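Local structure of bifunctional protein PutA (Bdellovibrio bacteriovorus, 5UR2) at residues V583-A588 with N642-I647; T661-P666 with N692-Y697. The protein probably converts proline to glutamate in two steps, with a flavin-dependent proline dehydrogenase and an NAD-dependent L-glutamate gamma-semialdehyde dehydrogenase in one chain. One frame throughout, in Å; residues are numbered along the deposited sequence.

Contact 1: residues V583-A588 with N642-I647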
# COMPACT_ATOMS: atom_id res chain seq x y z
N VAL B 583 3.90 -24.87 28.36
CA VAL B 583 4.73 -25.01 27.16
C VAL B 583 6.23 -25.06 27.46
O VAL B 583 7.01 -25.36 26.55
CB VAL B 583 4.41 -23.89 26.15
CG1 VAL B 583 4.94 -24.21 24.78
CG2 VAL B 583 2.92 -23.66 26.07
N GLY B 584 6.65 -24.82 28.70
CA GLY B 584 8.07 -24.81 29.02
C GLY B 584 8.80 -23.57 28.55
O GLY B 584 10.03 -23.58 28.42
N LYS B 585 8.09 -22.48 28.30
CA LYS B 585 8.74 -21.26 27.84
C LYS B 585 9.43 -20.57 29.02
O LYS B 585 8.77 -20.28 30.03
CB LYS B 585 7.69 -20.35 27.20
CG LYS B 585 7.17 -20.94 25.87
CD LYS B 585 6.58 -19.91 24.91
CE LYS B 585 7.62 -19.13 24.16
NZ LYS B 585 7.00 -18.27 23.12
N PRO B 586 10.74 -20.30 28.94
CA PRO B 586 11.41 -19.53 30.00
C PRO B 586 10.78 -18.15 30.16
O PRO B 586 10.15 -17.63 29.24
CB PRO B 586 12.86 -19.41 29.50
CG PRO B 586 13.02 -20.58 28.55
CD PRO B 586 11.68 -20.77 27.90
N TRP B 587 10.95 -17.57 31.36
CA TRP B 587 10.31 -16.30 31.73
C TRP B 587 10.35 -15.25 30.62
O TRP B 587 9.31 -14.69 30.24
CB TRP B 587 10.96 -15.70 32.99
CG TRP B 587 10.70 -16.39 34.31
CD1 TRP B 587 10.35 -17.70 34.51
CD2 TRP B 587 10.79 -15.79 35.61
NE1 TRP B 587 10.21 -17.94 35.86
CE2 TRP B 587 10.48 -16.78 36.55
CE3 TRP B 587 11.09 -14.50 36.06
CZ2 TRP B 587 10.47 -16.53 37.92
CZ3 TRP B 587 11.09 -14.26 37.42
CH2 TRP B 587 10.78 -15.26 38.34
N ALA B 588 11.54 -14.92 30.13
CA ALA B 588 11.68 -13.83 29.17
C ALA B 588 11.10 -14.21 27.81
O ALA B 588 10.58 -13.34 27.09
CB ALA B 588 13.15 -13.41 29.03
N ASN B 642 4.51 -23.30 19.71
CA ASN B 642 5.79 -22.75 20.16
C ASN B 642 5.74 -21.26 20.47
O ASN B 642 6.56 -20.77 21.25
CB ASN B 642 6.89 -23.05 19.14
CG ASN B 642 6.73 -22.28 17.86
OD1 ASN B 642 5.62 -22.00 17.42
ND2 ASN B 642 7.85 -21.98 17.22
N PHE B 643 4.82 -20.51 19.86
CA PHE B 643 4.49 -19.15 20.30
C PHE B 643 3.01 -19.19 20.63
O PHE B 643 2.17 -18.72 19.84
CB PHE B 643 4.84 -18.09 19.26
CG PHE B 643 6.31 -17.85 19.11
CD1 PHE B 643 7.08 -18.68 18.31
CD2 PHE B 643 6.93 -16.81 19.78
CE1 PHE B 643 8.45 -18.48 18.18
CE2 PHE B 643 8.30 -16.59 19.66
CZ PHE B 643 9.06 -17.44 18.85
N PRO B 644 2.64 -19.73 21.79
CA PRO B 644 1.28 -20.25 21.98
C PRO B 644 0.20 -19.19 22.09
O PRO B 644 -0.96 -19.50 21.79
CB PRO B 644 1.39 -21.09 23.26
CG PRO B 644 2.55 -20.49 24.00
CD PRO B 644 3.52 -20.01 22.95
N LEU B 645 0.52 -17.95 22.48
CA LEU B 645 -0.48 -16.88 22.44
C LEU B 645 -0.31 -15.98 21.23
O LEU B 645 -1.30 -15.62 20.58
CB LEU B 645 -0.43 -16.02 23.72
CG LEU B 645 -1.50 -14.93 23.94
CD1 LEU B 645 -2.88 -15.58 24.20
CD2 LEU B 645 -1.14 -13.95 25.04
N ALA B 646 0.94 -15.62 20.90
CA ALA B 646 1.21 -14.58 19.92
C ALA B 646 0.74 -14.98 18.52
O ALA B 646 -0.03 -14.25 17.88
CB ALA B 646 2.70 -14.21 19.91
N ILE B 647 1.19 -16.13 18.01
CA ILE B 647 0.86 -16.50 16.63
C ILE B 647 -0.64 -16.75 16.50
O ILE B 647 -1.30 -16.22 15.60
CB ILE B 647 1.71 -17.70 16.18
CG1 ILE B 647 3.17 -17.26 16.03
CG2 ILE B 647 1.14 -18.29 14.89
CD1 ILE B 647 4.15 -18.35 15.52

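Contact 2: residues T661-P666 with N692-Y697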
# COMPACT_ATOMS: atom_id res chain seq x y z
N THR B 661 -15.30 -14.17 10.46
CA THR B 661 -15.47 -14.93 11.70
C THR B 661 -14.46 -16.08 11.71
O THR B 661 -13.83 -16.39 10.69
CB THR B 661 -16.91 -15.42 11.87
OG1 THR B 661 -17.27 -16.28 10.78
CG2 THR B 661 -17.87 -14.23 11.89
N VAL B 662 -14.31 -16.71 12.88
CA VAL B 662 -13.16 -17.56 13.15
C VAL B 662 -13.58 -18.83 13.88
O VAL B 662 -14.38 -18.78 14.82
CB VAL B 662 -12.11 -16.81 14.00
CG1 VAL B 662 -11.01 -17.77 14.44
CG2 VAL B 662 -11.53 -15.64 13.22
N VAL B 663 -13.05 -19.97 13.45
CA VAL B 663 -13.00 -21.18 14.26
C VAL B 663 -11.52 -21.45 14.51
O VAL B 663 -10.77 -21.71 13.55
CB VAL B 663 -13.66 -22.38 13.58
CG1 VAL B 663 -13.57 -23.60 14.51
CG2 VAL B 663 -15.11 -22.05 13.21
N MET B 664 -11.09 -21.37 15.75
CA MET B 664 -9.69 -21.60 16.06
C MET B 664 -9.53 -22.99 16.69
O MET B 664 -10.28 -23.36 17.60
CB MET B 664 -9.11 -20.51 16.97
CG MET B 664 -9.81 -20.33 18.31
SD MET B 664 -8.80 -19.25 19.35
CE MET B 664 -10.03 -18.50 20.39
N LYS B 665 -8.58 -23.75 16.15
CA LYS B 665 -8.22 -25.10 16.58
C LYS B 665 -6.80 -25.03 17.14
O LYS B 665 -5.83 -25.15 16.39
CB LYS B 665 -8.29 -26.07 15.40
CG LYS B 665 -8.73 -27.48 15.75
CD LYS B 665 -7.78 -28.15 16.72
CE LYS B 665 -6.46 -28.48 16.06
NZ LYS B 665 -5.51 -29.17 16.98
N PRO B 666 -6.64 -24.85 18.44
CA PRO B 666 -5.28 -24.70 19.00
C PRO B 666 -4.56 -26.04 19.05
O PRO B 666 -5.15 -27.12 18.98
CB PRO B 666 -5.55 -24.17 20.41
CG PRO B 666 -6.89 -24.83 20.77
CD PRO B 666 -7.69 -24.83 19.47
N ASN B 692 -14.80 -18.81 17.61
CA ASN B 692 -15.17 -20.06 18.26
C ASN B 692 -13.92 -20.86 18.61
O ASN B 692 -12.96 -20.89 17.84
CB ASN B 692 -16.12 -20.89 17.39
CG ASN B 692 -17.36 -20.11 17.01
OD1 ASN B 692 -18.36 -20.12 17.73
ND2 ASN B 692 -17.29 -19.37 15.90
N PHE B 693 -13.97 -21.51 19.77
CA PHE B 693 -12.83 -22.18 20.38
C PHE B 693 -13.03 -23.69 20.28
O PHE B 693 -13.89 -24.25 20.98
CB PHE B 693 -12.69 -21.75 21.83
CG PHE B 693 -11.52 -22.36 22.54
CD1 PHE B 693 -10.22 -22.05 22.16
CD2 PHE B 693 -11.72 -23.18 23.64
CE1 PHE B 693 -9.14 -22.57 22.86
CE2 PHE B 693 -10.64 -23.71 24.34
CZ PHE B 693 -9.35 -23.42 23.96
N LEU B 694 -12.23 -24.35 19.44
CA LEU B 694 -12.45 -25.74 19.05
C LEU B 694 -11.20 -26.57 19.33
O LEU B 694 -10.50 -26.98 18.40
CB LEU B 694 -12.82 -25.83 17.57
CG LEU B 694 -13.26 -27.22 17.08
CD1 LEU B 694 -14.64 -27.58 17.61
CD2 LEU B 694 -13.23 -27.31 15.57
N PRO B 695 -10.91 -26.86 20.60
CA PRO B 695 -9.78 -27.75 20.90
C PRO B 695 -10.04 -29.17 20.41
O PRO B 695 -11.18 -29.61 20.26
CB PRO B 695 -9.70 -27.69 22.44
CG PRO B 695 -11.08 -27.34 22.87
CD PRO B 695 -11.63 -26.44 21.82
N GLY B 696 -8.96 -29.88 20.11
CA GLY B 696 -9.09 -31.24 19.63
C GLY B 696 -7.88 -31.67 18.82
O GLY B 696 -6.86 -30.98 18.79
N TYR B 697 -8.03 -32.83 18.18
CA TYR B 697 -6.94 -33.42 17.41
C TYR B 697 -6.92 -32.83 16.01
O TYR B 697 -7.97 -32.72 15.37
CB TYR B 697 -7.07 -34.95 17.35
CG TYR B 697 -6.99 -35.57 18.72
CD1 TYR B 697 -5.76 -35.64 19.40
CD2 TYR B 697 -8.12 -36.05 19.35
CE1 TYR B 697 -5.68 -36.20 20.69
CE2 TYR B 697 -8.06 -36.60 20.64
CZ TYR B 697 -6.83 -36.68 21.30
OH TYR B 697 -6.77 -37.23 22.57
O HOH W 1 -6.30 -28.52 21.03

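Contact 1: residues V583-A588 with N642-I647
Lys585 and Val583 meet Asn642, Phe643 and Pro644 in a small buried contact between two turns of the aldehyde dehydrogenase part. Residues 583-588 link helix 572-583 to helix 587-611. Residues 642-647 lead into helix 646-657. Lys585 carries most of the contact. Its chain bends at the third torsion (chi3 78°), and the ammonium end reaches both the Asn642 carbonyl and the Phe643 ring. Lys585 NZ donates to Asn642 O at 3.2 Å. The bond lies in the carbonyl plane, on a lone pair, with a C=O...N angle of 142°. Lys585 NZ also makes an off-centre cation-pi contact with Phe643, 4.2 Å from the ring centroid and 34° off the ring normal. Lys585 NZ stands 3.6 Å from CD2 of Phe643. Asp593 forms a salt bridge with Lys585, and Phe775 adds a second cation-pi partner. The buried charge is therefore met by a carboxylate, a carbonyl and two rings. The aliphatic part of the chain is used as well. Lys585 CD touches Pro644 CD at 3.6 Å, tip to tip. Next to it Val583 CG2 packs on Pro644 CG at 3.8 Å. Asp593 OD2 also accepts from the backbone N of Leu645 and Ala646. This one carboxylate thus ties Lys585 to the start of helix 646-657. CB of Asn642 points away from residues 583-588, and its ND2 bonds to Gln778 O. The Asn642 side chain lies about 5 Å from that of Cys780, the predicted catalytic cysteine. Asn642, Phe643 and Pro644 form the Asn-Phe-Pro sequence of aldehyde dehydrogenases, whose asparagine contributes to the oxyanion hole in relatives. Lys585 grips the backbone of that asparagine, consistent with a second-shell place behind the active site.

Contact 2: residues T661-P666 with N692-Y697
Met664 and Phe693 lie on one face of a parallel strand pair, and Val663 and Asn692 on the other. The backbones join through Met664 N to Asn692 O at 2.8 Å and Leu694 N to Met664 O at 2.9 Å. Val662 O accepts from Asn692 N at 2.8 Å and from Asn692 ND2 at 3.2 Å, from opposite faces of its carbonyl plane. ND2 also bonds to Gly689 O, and OD1 accepts from Asn502 N, which fixes the rotation of the amide. Met664 CG stands between the backbone N and the carbonyl carbon (chi1 59°). From there the extended chain crosses Phe693 obliquely, with Met664 CE 4.0 Å from Phe693 CD1. Pro666 CG meets the same ring at CE1, the two side chains at about a right angle. Pro695 CD lies over one face of the Phe693 ring, toward its rim. On the other side of the sheet, the Val663 and Leu694 side chains cross at a slant, and Val663 CG1 touches Leu694 CB. Lys665 bends at chi2 and chi3 along the Leu694 carbonyl. Lys665 NZ donates to Gly696 O at 2.9 Å and to Pro666 O, from above both carbonyl planes. A water bridges Pro666 O and Gly696 N. Helix 671-684, the crossover between the two strands, covers Met664, Phe693 and Pro666. Helices 532-549 and 698-707 cover the Val663 side. Strand 623-638 pairs with the far edge of strand 661-665.

Overall arrangement
Both contacts are buried and lie in the aldehyde dehydrogenase part, with centres 19 Å apart and no touch between them. Helix 646-657, which starts in contact 1, runs on to strand 661-665 of contact 2. Helix 671-684 packs against both. Contact 1 joins two turns through side chains and one side-chain-to-backbone bond, with one lysine charge as its hub, and borders the predicted catalytic cysteine. Contact 2 is larger and rests on backbone ladder bonds, with apolar packing on each face. It lies away from the annotated sites. In each a lysine bonds to backbone carbonyl oxygen, one in contact 1 and two in contact 2, but the one in contact 1 also has a carboxylate partner and aromatic rings.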